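Local structure of cyclopropane mycolic acid synthase 1 (Mycobacterium tuberculosis, 1KPG) at residues C35-R40 and Q229-K234; D131-I136 and R156-D161; G137-F142 and M164-I169. The protein catalyses transfer of a methylene group from S-adenosyl-L-methionine to a double bond of an alpha mycolic acid, forming a cyclopropane ring at the distal position. One frame throughout, in Å; residues are numbered along the deposited sequence.

Contact 1. Residues C35-R40 and Q229-K234; sequences CAYFER and QPHYAK. With 16A (cetyl-trimethyl-ammonium), chain G; CO3 (carbonate ion), chain E.
His231, on the first turn of helix 229-245, and Tyr37 lie side by side, their rings T-shaped: the CD1 edge of Tyr37 turns to a face of His231, centroids 5.2 Å apart and planes at 62°. Phe38 runs the other way past His231, whose ND1 lies at its ring edge. Over one face of the Phe38 ring, the Lys234 side chain crosses that of Phe38 at about a right angle, with Lys234 CG 3.5 Å from Phe38 CZ in a CH-pi contact. Lysine suits this exposed margin: its methylenes can cover the ring face, while the bend at chi2 (62°) leads the ammonium away from the loop. That loop, with Phe38 at the centre of an inverse gamma turn, lies across a helix start in a Rossmann-type methyltransferase. Deeper in, the short Cys35 side chain lets CB sit over the Tyr232 face, 3.5 Å from the ring centroid, and SG, anti to the backbone N (chi1 -171°), reaches Tyr232 N. Carbonate, probably from the crystallisation liquor, joins the segments: Tyr232 OH donates to its O1 at 2.5 Å and Cys35 N to its O2 at 2.7 Å. His167 also bonds it, and the side chains of Tyr232 and Cys269, the probable active-site residue, are about 7 Å apart.

Contact 2. Residues D131-I136 and R156-D161; sequences DRIVSI and RLLPAD. With SAH (S-adenosyl-L-homocysteine), chain F.
One face of the Arg132 guanidinium is met by the backbone carbonyl of Asp161, whose O lies 3.7 Å from Arg132 NH2, above the plane and displaced toward the rim. In the guanidinium plane, NH1 donates a hydrogen bond to Asp131 O at 2.9 Å; seen from that carbonyl, the donor stands 46° out of the peptide plane. Arginine suits this margin because its chain, bent at chi2 (-74°), gives NH1 to Asp131 O and NE to Leu60 O, whereas Asp161 O only lies over the face. Pro159 crosses the Asp131 side chain at about a right angle, with its CG 3.6 Å from Asp131 OD2; the carboxylate has its polar partner in Thr67 N. Farther in, the contact becomes apolar. Leu158 directs CD1 against Ile133 CG1 at a tight 3.4 Å, and Ile133 CD1 also meets that methyl. A beta-branched side chain suits the buried strand, where Ile133 also touches Val71. Leu158 is the first residue to leave helical geometry after helix 147-157, and the loop through Pro159 leads on to strand 163-171. Within this beta-alpha-beta unit the contact joins the helix end to the start of strand 132-136, whose other end, Ile136 O, accepts a hydrogen bond from the S-adenosyl-L-homocysteine amino N.

Contact 3. Residues G137-F142 and M164-I169; sequences GAFEHF and MLLHTI. With SAH (S-adenosyl-L-homocysteine), chain F; 16A (cetyl-trimethyl-ammonium), chain G; CO3 (carbonate ion), chain E.
Glu140 reaches across to Thr168 and Ile169 from the loop after strand 132-136. Its CB rests on the cetyl chain, 3.3 Å from C13 of the cetyl-trimethyl-ammonium. CG then passes Thr168 OG1 at 3.5 Å, the two side chains sliding by in opposite directions. A bend at chi2 (91°) turns the carboxylate toward the strand, bringing CD 3.2 Å from the same hydroxyl, which itself donates to Ile169 O. At the tip, OE2 accepts a nearly straight bond from Ile169 N at 2.9 Å, met from above the carboxylate plane, and lies against Ile169 CB. Glutamate suits the place: its methylenes line the lipid-like ligand while an oxygen takes up a buried backbone N-H. The loop follows strand 132-136 of the Rossmann-type sheet, where such a loop borders the cofactor: Ala138, His141 and Phe142 touch S-adenosyl-L-homocysteine. Gly137, with positive phi (73°), gives its N-H to His167 O at 2.9 Å; a CB here would run into methyl C19 of cetyl-trimethyl-ammonium. Leu166 CD2 lies over one face of the Phe139 ring, offset toward its rim. His167 NE2 hydrogen-bonds carbonate O2 at 2.6 Å, and ND1 is hydrogen-bonded to Gln282 NE2.

Contact 3 is wholly buried near the centre of the chain, whereas contacts 1 and 2 are partly buried and lie well apart, their centres 26 Å from each other. Contacts 2 and 3 share the neighbouring strands 132-136 and 163-171, joined by probable backbone bonds from His167 N to Ser135 O and from Leu165 N to Ile133 O, and both reach S-adenosyl-L-homocysteine. Contact 1 instead meets contact 3 at the carbonate and the cetyl ligand, with Tyr232 packing on Ile169. Chemistry follows place: ring contacts dominate contact 1, aliphatic and proline packing with an arginine at the margin contact 2, and direct hydrogen bonds link the segments of contact 3.

Contact 1. Residues C35-R40 and Q229-K234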
loop_
_atom_site.group_PDB
_atom_site.type_symbol
_atom_site.label_atom_id
_atom_site.label_comp_id
_atom_site.label_asym_id
_atom_site.label_seq_id
_atom_site.Cartn_x
_atom_site.Cartn_y
_atom_site.Cartn_z
ATOM N N CYS A 35 -2.166 -6.116 -0.864
ATOM C CA CYS A 35 -2.068 -7.564 -1.013
ATOM C C CYS A 35 -2.084 -8.329 0.306
ATOM O O CYS A 35 -1.298 -8.049 1.205
ATOM C CB CYS A 35 -0.801 -7.931 -1.775
ATOM S SG CYS A 35 -0.765 -9.658 -2.200
ATOM N N ALA A 36 -2.986 -9.297 0.413
ATOM C CA ALA A 36 -3.078 -10.098 1.628
ATOM C C ALA A 36 -2.073 -11.232 1.522
ATOM O O ALA A 36 -1.503 -11.469 0.452
ATOM C CB ALA A 36 -4.492 -10.658 1.793
ATOM N N TYR A 37 -1.864 -11.932 2.630
ATOM C CA TYR A 37 -0.923 -13.039 2.678
ATOM C C TYR A 37 -1.632 -14.311 3.127
ATOM O O TYR A 37 -1.921 -14.490 4.311
ATOM C CB TYR A 37 0.219 -12.702 3.645
ATOM C CG TYR A 37 1.271 -13.780 3.811
ATOM C CD1 TYR A 37 1.790 -14.462 2.709
ATOM C CD2 TYR A 37 1.774 -14.091 5.074
ATOM C CE1 TYR A 37 2.787 -15.428 2.866
ATOM C CE2 TYR A 37 2.769 -15.052 5.241
ATOM C CZ TYR A 37 3.270 -15.715 4.136
ATOM O OH TYR A 37 4.251 -16.665 4.307
ATOM N N PHE A 38 -1.919 -15.188 2.172
ATOM C CA PHE A 38 -2.576 -16.441 2.490
ATOM C C PHE A 38 -1.529 -17.426 2.980
ATOM O O PHE A 38 -1.139 -18.360 2.277
ATOM C CB PHE A 38 -3.333 -16.962 1.265
ATOM C CG PHE A 38 -4.469 -16.064 0.852
ATOM C CD1 PHE A 38 -4.224 -14.898 0.135
ATOM C CD2 PHE A 38 -5.771 -16.336 1.259
ATOM C CE1 PHE A 38 -5.258 -14.008 -0.166
ATOM C CE2 PHE A 38 -6.812 -15.454 0.964
ATOM C CZ PHE A 38 -6.552 -14.286 0.251
ATOM N N GLU A 39 -1.060 -17.167 4.196
ATOM C CA GLU A 39 -0.060 -17.987 4.860
ATOM C C GLU A 39 -0.511 -19.440 4.786
ATOM O O GLU A 39 0.277 -20.324 4.461
ATOM C CB GLU A 39 0.085 -17.524 6.312
ATOM C CG GLU A 39 1.232 -18.160 7.074
ATOM C CD GLU A 39 1.727 -17.277 8.207
ATOM O OE1 GLU A 39 0.890 -16.615 8.858
ATOM O OE2 GLU A 39 2.952 -17.250 8.453
ATOM N N ARG A 40 -1.782 -19.675 5.104
ATOM C CA ARG A 40 -2.378 -21.005 5.019
ATOM C C ARG A 40 -3.359 -20.870 3.863
ATOM O O ARG A 40 -4.060 -19.862 3.759
ATOM C CB ARG A 40 -3.153 -21.366 6.289
ATOM C CG ARG A 40 -2.324 -21.485 7.548
ATOM C CD ARG A 40 -3.150 -22.117 8.663
ATOM N NE ARG A 40 -4.391 -21.385 8.931
ATOM C CZ ARG A 40 -4.470 -20.274 9.657
ATOM N NH1 ARG A 40 -3.379 -19.748 10.204
ATOM N NH2 ARG A 40 -5.644 -19.683 9.838
ATOM N N GLN A 229 3.239 -12.190 -5.090
ATOM C CA GLN A 229 2.561 -12.177 -6.379
ATOM C C GLN A 229 1.291 -13.027 -6.476
ATOM O O GLN A 229 0.215 -12.496 -6.744
ATOM C CB GLN A 229 3.566 -12.585 -7.461
ATOM C CG GLN A 229 3.085 -12.497 -8.900
ATOM C CD GLN A 229 4.228 -12.753 -9.869
ATOM O OE1 GLN A 229 4.943 -13.744 -9.740
ATOM N NE2 GLN A 229 4.415 -11.856 -10.830
ATOM N N PRO A 230 1.395 -14.351 -6.250
ATOM C CA PRO A 230 0.221 -15.235 -6.332
ATOM C C PRO A 230 -0.889 -14.812 -5.367
ATOM O O PRO A 230 -2.071 -14.987 -5.650
ATOM C CB PRO A 230 0.783 -16.609 -5.957
ATOM C CG PRO A 230 2.252 -16.485 -6.206
ATOM C CD PRO A 230 2.563 -15.095 -5.756
ATOM N N HIS A 231 -0.490 -14.261 -4.223
ATOM C CA HIS A 231 -1.439 -13.816 -3.207
ATOM C C HIS A 231 -2.295 -12.632 -3.671
ATOM O O HIS A 231 -3.443 -12.480 -3.233
ATOM C CB HIS A 231 -0.686 -13.445 -1.925
ATOM C CG HIS A 231 0.085 -14.582 -1.331
ATOM N ND1 HIS A 231 -0.492 -15.526 -0.507
ATOM C CD2 HIS A 231 1.383 -14.948 -1.470
ATOM C CE1 HIS A 231 0.417 -16.422 -0.164
ATOM N NE2 HIS A 231 1.561 -16.094 -0.735
ATOM N N TYR A 232 -1.758 -11.796 -4.559
ATOM C CA TYR A 232 -2.538 -10.651 -5.015
ATOM C C TYR A 232 -3.651 -11.052 -5.962
ATOM O O TYR A 232 -4.734 -10.470 -5.935
ATOM C CB TYR A 232 -1.663 -9.589 -5.690
ATOM C CG TYR A 232 -2.028 -8.189 -5.240
ATOM C CD1 TYR A 232 -3.337 -7.880 -4.868
ATOM C CD2 TYR A 232 -1.062 -7.192 -5.129
ATOM C CE1 TYR A 232 -3.675 -6.615 -4.381
ATOM C CE2 TYR A 232 -1.389 -5.918 -4.649
ATOM C CZ TYR A 232 -2.697 -5.642 -4.272
ATOM O OH TYR A 232 -3.025 -4.404 -3.765
ATOM N N ALA A 233 -3.385 -12.045 -6.807
ATOM C CA ALA A 233 -4.393 -12.507 -7.746
ATOM C C ALA A 233 -5.600 -12.941 -6.918
ATOM O O ALA A 233 -6.738 -12.572 -7.204
ATOM C CB ALA A 233 -3.854 -13.683 -8.562
ATOM N N LYS A 234 -5.333 -13.720 -5.880
ATOM C CA LYS A 234 -6.385 -14.202 -4.989
ATOM C C LYS A 234 -7.086 -13.036 -4.297
ATOM O O LYS A 234 -8.316 -12.968 -4.278
ATOM C CB LYS A 234 -5.787 -15.140 -3.939
ATOM C CG LYS A 234 -6.799 -15.712 -2.958
ATOM C CD LYS A 234 -7.841 -16.569 -3.673
ATOM C CE LYS A 234 -8.705 -17.319 -2.677
ATOM N NZ LYS A 234 -9.809 -18.064 -3.348
HETATM C C1 16A G . -3.958 -3.612 -7.076
HETATM C C2 16A G . -3.314 -2.511 -7.922
HETATM C C3 16A G . -2.460 -3.099 -9.056
HETATM C C4 16A G . -1.761 -2.070 -9.956
HETATM C C5 16A G . -0.953 -2.763 -11.068
HETATM C C6 16A G . -0.194 -1.833 -12.038
HETATM C C7 16A G . -0.920 -0.655 -12.745
HETATM C C8 16A G . -0.507 0.821 -12.523
HETATM C C9 16A G . 0.855 1.175 -11.876
HETATM C C10 16A G . 0.796 1.397 -10.367
HETATM C C11 16A G . 0.438 2.805 -9.826
HETATM C C12 16A G . -0.608 2.978 -8.696
HETATM C C13 16A G . -0.659 1.885 -7.602
HETATM C C14 16A G . -1.715 2.135 -6.522
HETATM C C15 16A G . -1.814 0.869 -5.650
HETATM C C16 16A G . -2.933 1.041 -4.596
HETATM N N1 16A G . -3.289 0.046 -3.589
HETATM C C17 16A G . -4.459 0.664 -2.861
HETATM C C18 16A G . -3.761 -1.287 -4.144
HETATM C C19 16A G . -2.188 -0.115 -2.562
HETATM C C CO3 E . 0.132 -3.556 -2.512
HETATM O O1 CO3 E . -1.044 -2.932 -3.192
HETATM O O2 CO3 E . -0.022 -4.722 -1.855
HETATM O O3 CO3 E . 1.354 -2.953 -2.572
#

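Contact 2. Residues D131-I136 and R156-D161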
loop_
_atom_site.group_PDB
_atom_site.type_symbol
_atom_site.label_atom_id
_atom_site.label_comp_id
_atom_site.label_asym_id
_atom_site.label_seq_id
_atom_site.Cartn_x
_atom_site.Cartn_y
_atom_site.Cartn_z
ATOM N N ASP A 131 11.604 5.383 15.179
ATOM C CA ASP A 131 12.403 4.183 15.406
ATOM C C ASP A 131 12.380 3.177 14.259
ATOM O O ASP A 131 13.403 2.580 13.920
ATOM C CB ASP A 131 11.946 3.507 16.702
ATOM C CG ASP A 131 12.269 4.336 17.926
ATOM O OD1 ASP A 131 11.453 4.348 18.871
ATOM O OD2 ASP A 131 13.345 4.975 17.945
ATOM N N ARG A 132 11.206 2.988 13.670
ATOM C CA ARG A 132 11.033 2.053 12.569
ATOM C C ARG A 132 9.987 2.625 11.622
ATOM O O ARG A 132 9.178 3.476 12.015
ATOM C CB ARG A 132 10.562 0.699 13.101
ATOM C CG ARG A 132 11.530 0.001 14.053
ATOM C CD ARG A 132 12.719 -0.582 13.307
ATOM N NE ARG A 132 13.574 -1.418 14.154
ATOM C CZ ARG A 132 14.536 -0.966 14.957
ATOM N NH1 ARG A 132 14.795 0.332 15.047
ATOM N NH2 ARG A 132 15.257 -1.826 15.665
ATOM N N ILE A 133 9.999 2.157 10.379
ATOM C CA ILE A 133 9.047 2.625 9.383
ATOM C C ILE A 133 8.440 1.463 8.609
ATOM O O ILE A 133 9.116 0.476 8.322
ATOM C CB ILE A 133 9.717 3.567 8.363
ATOM C CG1 ILE A 133 10.415 4.719 9.086
ATOM C CG2 ILE A 133 8.680 4.122 7.402
ATOM C CD1 ILE A 133 11.173 5.643 8.151
ATOM N N VAL A 134 7.154 1.589 8.290
ATOM C CA VAL A 134 6.444 0.587 7.511
ATOM C C VAL A 134 5.637 1.366 6.482
ATOM O O VAL A 134 5.062 2.412 6.788
ATOM C CB VAL A 134 5.489 -0.282 8.389
ATOM C CG1 VAL A 134 4.350 0.563 8.939
ATOM C CG2 VAL A 134 4.932 -1.446 7.561
ATOM N N SER A 135 5.632 0.882 5.251
ATOM C CA SER A 135 4.892 1.539 4.183
ATOM C C SER A 135 4.406 0.444 3.246
ATOM O O SER A 135 5.203 -0.240 2.611
ATOM C CB SER A 135 5.796 2.525 3.433
ATOM O OG SER A 135 5.065 3.220 2.438
ATOM N N ILE A 136 3.091 0.280 3.171
ATOM C CA ILE A 136 2.497 -0.758 2.339
ATOM C C ILE A 136 1.542 -0.197 1.280
ATOM O O ILE A 136 0.482 0.345 1.609
ATOM C CB ILE A 136 1.746 -1.760 3.232
ATOM C CG1 ILE A 136 2.728 -2.388 4.231
ATOM C CG2 ILE A 136 1.059 -2.811 2.383
ATOM C CD1 ILE A 136 2.066 -3.054 5.440
ATOM N N ARG A 156 17.137 8.964 6.888
ATOM C CA ARG A 156 17.508 10.036 7.811
ATOM C C ARG A 156 16.741 9.981 9.136
ATOM O O ARG A 156 17.341 10.033 10.210
ATOM C CB ARG A 156 17.303 11.397 7.123
ATOM C CG ARG A 156 17.503 12.615 8.028
ATOM C CD ARG A 156 17.586 13.894 7.209
ATOM N NE ARG A 156 16.392 14.115 6.400
ATOM C CZ ARG A 156 15.233 14.557 6.878
ATOM N NH1 ARG A 156 15.106 14.828 8.169
ATOM N NH2 ARG A 156 14.203 14.736 6.060
ATOM N N LEU A 157 15.419 9.857 9.062
ATOM C CA LEU A 157 14.585 9.817 10.265
ATOM C C LEU A 157 14.767 8.575 11.142
ATOM O O LEU A 157 14.544 8.630 12.349
ATOM C CB LEU A 157 13.106 9.969 9.883
ATOM C CG LEU A 157 12.759 11.262 9.138
ATOM C CD1 LEU A 157 11.264 11.326 8.877
ATOM C CD2 LEU A 157 13.207 12.464 9.962
ATOM N N LEU A 158 15.173 7.465 10.533
ATOM C CA LEU A 158 15.390 6.196 11.244
ATOM C C LEU A 158 16.605 6.251 12.190
ATOM O O LEU A 158 17.521 7.052 11.997
ATOM C CB LEU A 158 15.603 5.089 10.207
ATOM C CG LEU A 158 14.727 3.830 10.098
ATOM C CD1 LEU A 158 13.335 4.051 10.674
ATOM C CD2 LEU A 158 14.665 3.431 8.622
ATOM N N PRO A 159 16.620 5.405 13.236
ATOM C CA PRO A 159 17.754 5.402 14.170
ATOM C C PRO A 159 18.929 4.635 13.560
ATOM O O PRO A 159 18.814 4.065 12.476
ATOM C CB PRO A 159 17.202 4.684 15.403
ATOM C CG PRO A 159 15.705 4.805 15.257
ATOM C CD PRO A 159 15.502 4.625 13.782
ATOM N N ALA A 160 20.047 4.607 14.278
ATOM C CA ALA A 160 21.249 3.921 13.817
ATOM C C ALA A 160 20.985 2.510 13.300
ATOM O O ALA A 160 21.453 2.139 12.223
ATOM C CB ALA A 160 22.287 3.877 14.944
ATOM N N ASP A 161 20.241 1.721 14.063
ATOM C CA ASP A 161 19.962 0.351 13.651
ATOM C C ASP A 161 18.536 0.228 13.131
ATOM O O ASP A 161 17.905 -0.824 13.238
ATOM C CB ASP A 161 20.183 -0.592 14.832
ATOM C CG ASP A 161 21.561 -0.423 15.457
ATOM O OD1 ASP A 161 22.568 -0.688 14.764
ATOM O OD2 ASP A 161 21.637 -0.017 16.641
HETATM N N SAH F . -1.095 1.093 3.762
HETATM C CA SAH F . -2.554 0.980 3.687
HETATM C CB SAH F . -3.153 1.872 2.584
HETATM C CG SAH F . -2.673 1.640 1.131
HETATM S SD SAH F . -3.490 2.723 -0.072
HETATM C C SAH F . -2.985 -0.470 3.440
HETATM O O SAH F . -2.118 -1.280 3.049
HETATM O OXT SAH F . -4.185 -0.779 3.627
HETATM C "C5'" SAH F . -2.202 3.945 -0.481
HETATM C "C4'" SAH F . -1.970 4.869 0.708
HETATM O "O4'" SAH F . -0.748 5.652 0.642
HETATM C "C3'" SAH F . -3.102 5.868 0.940
HETATM O "O3'" SAH F . -3.417 5.874 2.345
HETATM C "C2'" SAH F . -2.508 7.180 0.474
HETATM O "O2'" SAH F . -3.176 8.289 1.071
HETATM C "C1'" SAH F . -1.092 7.025 0.907
HETATM N N9 SAH F . -0.119 7.937 0.280
HETATM C C8 SAH F . 0.207 8.166 -1.160
HETATM N N7 SAH F . 1.134 9.045 -1.366
HETATM C C5 SAH F . 1.485 9.458 -0.059
HETATM C C6 SAH F . 2.446 10.403 0.428
HETATM N N6 SAH F . 3.245 11.114 -0.388
HETATM N N1 SAH F . 2.547 10.579 1.789
HETATM C C2 SAH F . 1.754 9.872 2.623
HETATM N N3 SAH F . 0.821 8.961 2.298
HETATM C C4 SAH F . 0.731 8.796 0.933
#

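Contact 3. Residues G137-F142 and M164-I169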
loop_
_atom_site.group_PDB
_atom_site.type_symbol
_atom_site.label_atom_id
_atom_site.label_comp_id
_atom_site.label_asym_id
_atom_site.label_seq_id
_atom_site.Cartn_x
_atom_site.Cartn_y
_atom_site.Cartn_z
ATOM N N GLY A 137 1.936 -0.316 0.013
ATOM C CA GLY A 137 1.107 0.165 -1.078
ATOM C C GLY A 137 0.996 1.670 -1.287
ATOM O O GLY A 137 0.069 2.125 -1.950
ATOM N N ALA A 138 1.920 2.447 -0.734
ATOM C CA ALA A 138 1.896 3.905 -0.899
ATOM C C ALA A 138 2.989 4.371 -1.870
ATOM O O ALA A 138 2.831 5.361 -2.590
ATOM C CB ALA A 138 2.086 4.585 0.453
ATOM N N PHE A 139 4.095 3.638 -1.875
ATOM C CA PHE A 139 5.246 3.933 -2.718
ATOM C C PHE A 139 4.866 4.152 -4.191
ATOM O O PHE A 139 5.482 4.959 -4.890
ATOM C CB PHE A 139 6.250 2.778 -2.601
ATOM C CG PHE A 139 7.564 3.038 -3.277
ATOM C CD1 PHE A 139 8.523 3.850 -2.678
ATOM C CD2 PHE A 139 7.848 2.463 -4.514
ATOM C CE1 PHE A 139 9.754 4.087 -3.300
ATOM C CE2 PHE A 139 9.073 2.693 -5.146
ATOM C CZ PHE A 139 10.031 3.507 -4.535
ATOM N N GLU A 140 3.849 3.433 -4.655
ATOM C CA GLU A 140 3.405 3.540 -6.041
ATOM C C GLU A 140 2.839 4.912 -6.403
ATOM O O GLU A 140 2.711 5.246 -7.583
ATOM C CB GLU A 140 2.361 2.459 -6.343
ATOM C CG GLU A 140 2.833 1.036 -6.059
ATOM C CD GLU A 140 2.507 0.575 -4.650
ATOM O OE1 GLU A 140 2.594 1.391 -3.708
ATOM O OE2 GLU A 140 2.173 -0.617 -4.481
ATOM N N HIS A 141 2.507 5.699 -5.386
ATOM C CA HIS A 141 1.951 7.033 -5.577
ATOM C C HIS A 141 3.018 8.131 -5.511
ATOM O O HIS A 141 2.754 9.289 -5.839
ATOM C CB HIS A 141 0.904 7.320 -4.496
ATOM C CG HIS A 141 -0.383 6.572 -4.667
ATOM N ND1 HIS A 141 -1.299 6.882 -5.649
ATOM C CD2 HIS A 141 -0.924 5.553 -3.957
ATOM C CE1 HIS A 141 -2.349 6.088 -5.535
ATOM N NE2 HIS A 141 -2.147 5.273 -4.516
ATOM N N PHE A 142 4.219 7.775 -5.073
ATOM C CA PHE A 142 5.282 8.763 -4.934
ATOM C C PHE A 142 5.755 9.339 -6.264
ATOM O O PHE A 142 6.004 10.537 -6.367
ATOM C CB PHE A 142 6.467 8.160 -4.166
ATOM C CG PHE A 142 6.114 7.672 -2.774
ATOM C CD1 PHE A 142 4.859 7.930 -2.219
ATOM C CD2 PHE A 142 7.049 6.974 -2.011
ATOM C CE1 PHE A 142 4.543 7.501 -0.927
ATOM C CE2 PHE A 142 6.743 6.540 -0.708
ATOM C CZ PHE A 142 5.488 6.805 -0.169
HETATM N N MSE A 164 13.197 -0.320 7.757
HETATM C CA MSE A 164 11.969 0.060 7.088
HETATM C C MSE A 164 11.531 -1.109 6.234
HETATM O O MSE A 164 12.336 -1.689 5.500
HETATM C CB MSE A 164 12.152 1.287 6.183
HETATM C CG MSE A 164 11.020 1.420 5.148
HETATM SE SE MSE A 164 10.976 3.047 4.089
HETATM C CE MSE A 164 12.305 2.567 2.772
ATOM N N LEU A 165 10.262 -1.471 6.355
ATOM C CA LEU A 165 9.712 -2.538 5.546
ATOM C C LEU A 165 8.887 -1.819 4.492
ATOM O O LEU A 165 7.856 -1.199 4.792
ATOM C CB LEU A 165 8.814 -3.468 6.371
ATOM C CG LEU A 165 8.266 -4.717 5.660
ATOM C CD1 LEU A 165 7.234 -4.325 4.607
ATOM C CD2 LEU A 165 9.415 -5.499 5.032
ATOM N N LEU A 166 9.377 -1.881 3.260
ATOM C CA LEU A 166 8.708 -1.258 2.139
ATOM C C LEU A 166 8.023 -2.352 1.333
ATOM O O LEU A 166 8.673 -3.209 0.739
ATOM C CB LEU A 166 9.722 -0.513 1.265
ATOM C CG LEU A 166 9.168 0.179 0.015
ATOM C CD1 LEU A 166 8.131 1.212 0.408
ATOM C CD2 LEU A 166 10.304 0.837 -0.744
ATOM N N HIS A 167 6.697 -2.323 1.348
ATOM C CA HIS A 167 5.878 -3.287 0.628
ATOM C C HIS A 167 5.266 -2.517 -0.536
ATOM O O HIS A 167 4.487 -1.594 -0.331
ATOM C CB HIS A 167 4.796 -3.830 1.574
ATOM C CG HIS A 167 3.702 -4.599 0.897
ATOM N ND1 HIS A 167 3.177 -5.759 1.427
ATOM C CD2 HIS A 167 2.977 -4.335 -0.218
ATOM C CE1 HIS A 167 2.179 -6.176 0.670
ATOM N NE2 HIS A 167 2.037 -5.329 -0.335
ATOM N N THR A 168 5.621 -2.899 -1.757
ATOM C CA THR A 168 5.109 -2.207 -2.925
ATOM C C THR A 168 4.972 -3.107 -4.138
ATOM O O THR A 168 5.688 -4.102 -4.285
ATOM C CB THR A 168 6.026 -1.027 -3.311
ATOM O OG1 THR A 168 5.564 -0.439 -4.533
ATOM C CG2 THR A 168 7.474 -1.515 -3.501
ATOM N N ILE A 169 4.038 -2.740 -5.004
ATOM C CA ILE A 169 3.796 -3.451 -6.246
ATOM C C ILE A 169 4.986 -3.099 -7.135
ATOM O O ILE A 169 5.567 -2.023 -6.998
ATOM C CB ILE A 169 2.480 -2.951 -6.901
ATOM C CG1 ILE A 169 1.287 -3.502 -6.116
ATOM C CG2 ILE A 169 2.414 -3.356 -8.376
ATOM C CD1 ILE A 169 -0.011 -2.765 -6.373
HETATM N N SAH F . -1.095 1.093 3.762
HETATM C CA SAH F . -2.554 0.980 3.687
HETATM C CB SAH F . -3.153 1.872 2.584
HETATM C CG SAH F . -2.673 1.640 1.131
HETATM S SD SAH F . -3.490 2.723 -0.072
HETATM C C SAH F . -2.985 -0.470 3.440
HETATM O O SAH F . -2.118 -1.280 3.049
HETATM O OXT SAH F . -4.185 -0.779 3.627
HETATM C "C5'" SAH F . -2.202 3.945 -0.481
HETATM C "C4'" SAH F . -1.970 4.869 0.708
HETATM O "O4'" SAH F . -0.748 5.652 0.642
HETATM C "C3'" SAH F . -3.102 5.868 0.940
HETATM O "O3'" SAH F . -3.417 5.874 2.345
HETATM C "C2'" SAH F . -2.508 7.180 0.474
HETATM O "O2'" SAH F . -3.176 8.289 1.071
HETATM C "C1'" SAH F . -1.092 7.025 0.907
HETATM N N9 SAH F . -0.119 7.937 0.280
HETATM C C8 SAH F . 0.207 8.166 -1.160
HETATM N N7 SAH F . 1.134 9.045 -1.366
HETATM C C5 SAH F . 1.485 9.458 -0.059
HETATM C C6 SAH F . 2.446 10.403 0.428
HETATM N N6 SAH F . 3.245 11.114 -0.388
HETATM N N1 SAH F . 2.547 10.579 1.789
HETATM C C2 SAH F . 1.754 9.872 2.623
HETATM N N3 SAH F . 0.821 8.961 2.298
HETATM C C4 SAH F . 0.731 8.796 0.933
HETATM C C1 16A G . -3.958 -3.612 -7.076
HETATM C C2 16A G . -3.314 -2.511 -7.922
HETATM C C3 16A G . -2.460 -3.099 -9.056
HETATM C C4 16A G . -1.761 -2.070 -9.956
HETATM C C5 16A G . -0.953 -2.763 -11.068
HETATM C C6 16A G . -0.194 -1.833 -12.038
HETATM C C7 16A G . -0.920 -0.655 -12.745
HETATM C C8 16A G . -0.507 0.821 -12.523
HETATM C C9 16A G . 0.855 1.175 -11.876
HETATM C C10 16A G . 0.796 1.397 -10.367
HETATM C C11 16A G . 0.438 2.805 -9.826
HETATM C C12 16A G . -0.608 2.978 -8.696
HETATM C C13 16A G . -0.659 1.885 -7.602
HETATM C C14 16A G . -1.715 2.135 -6.522
HETATM C C15 16A G . -1.814 0.869 -5.650
HETATM C C16 16A G . -2.933 1.041 -4.596
HETATM N N1 16A G . -3.289 0.046 -3.589
HETATM C C17 16A G . -4.459 0.664 -2.861
HETATM C C18 16A G . -3.761 -1.287 -4.144
HETATM C C19 16A G . -2.188 -0.115 -2.562
HETATM C C CO3 E . 0.132 -3.556 -2.512
HETATM O O1 CO3 E . -1.044 -2.932 -3.192
HETATM O O2 CO3 E . -0.022 -4.722 -1.855
HETATM O O3 CO3 E . 1.354 -2.953 -2.572
HETATM O O HOH W 1 4.757 1.660 0.275
#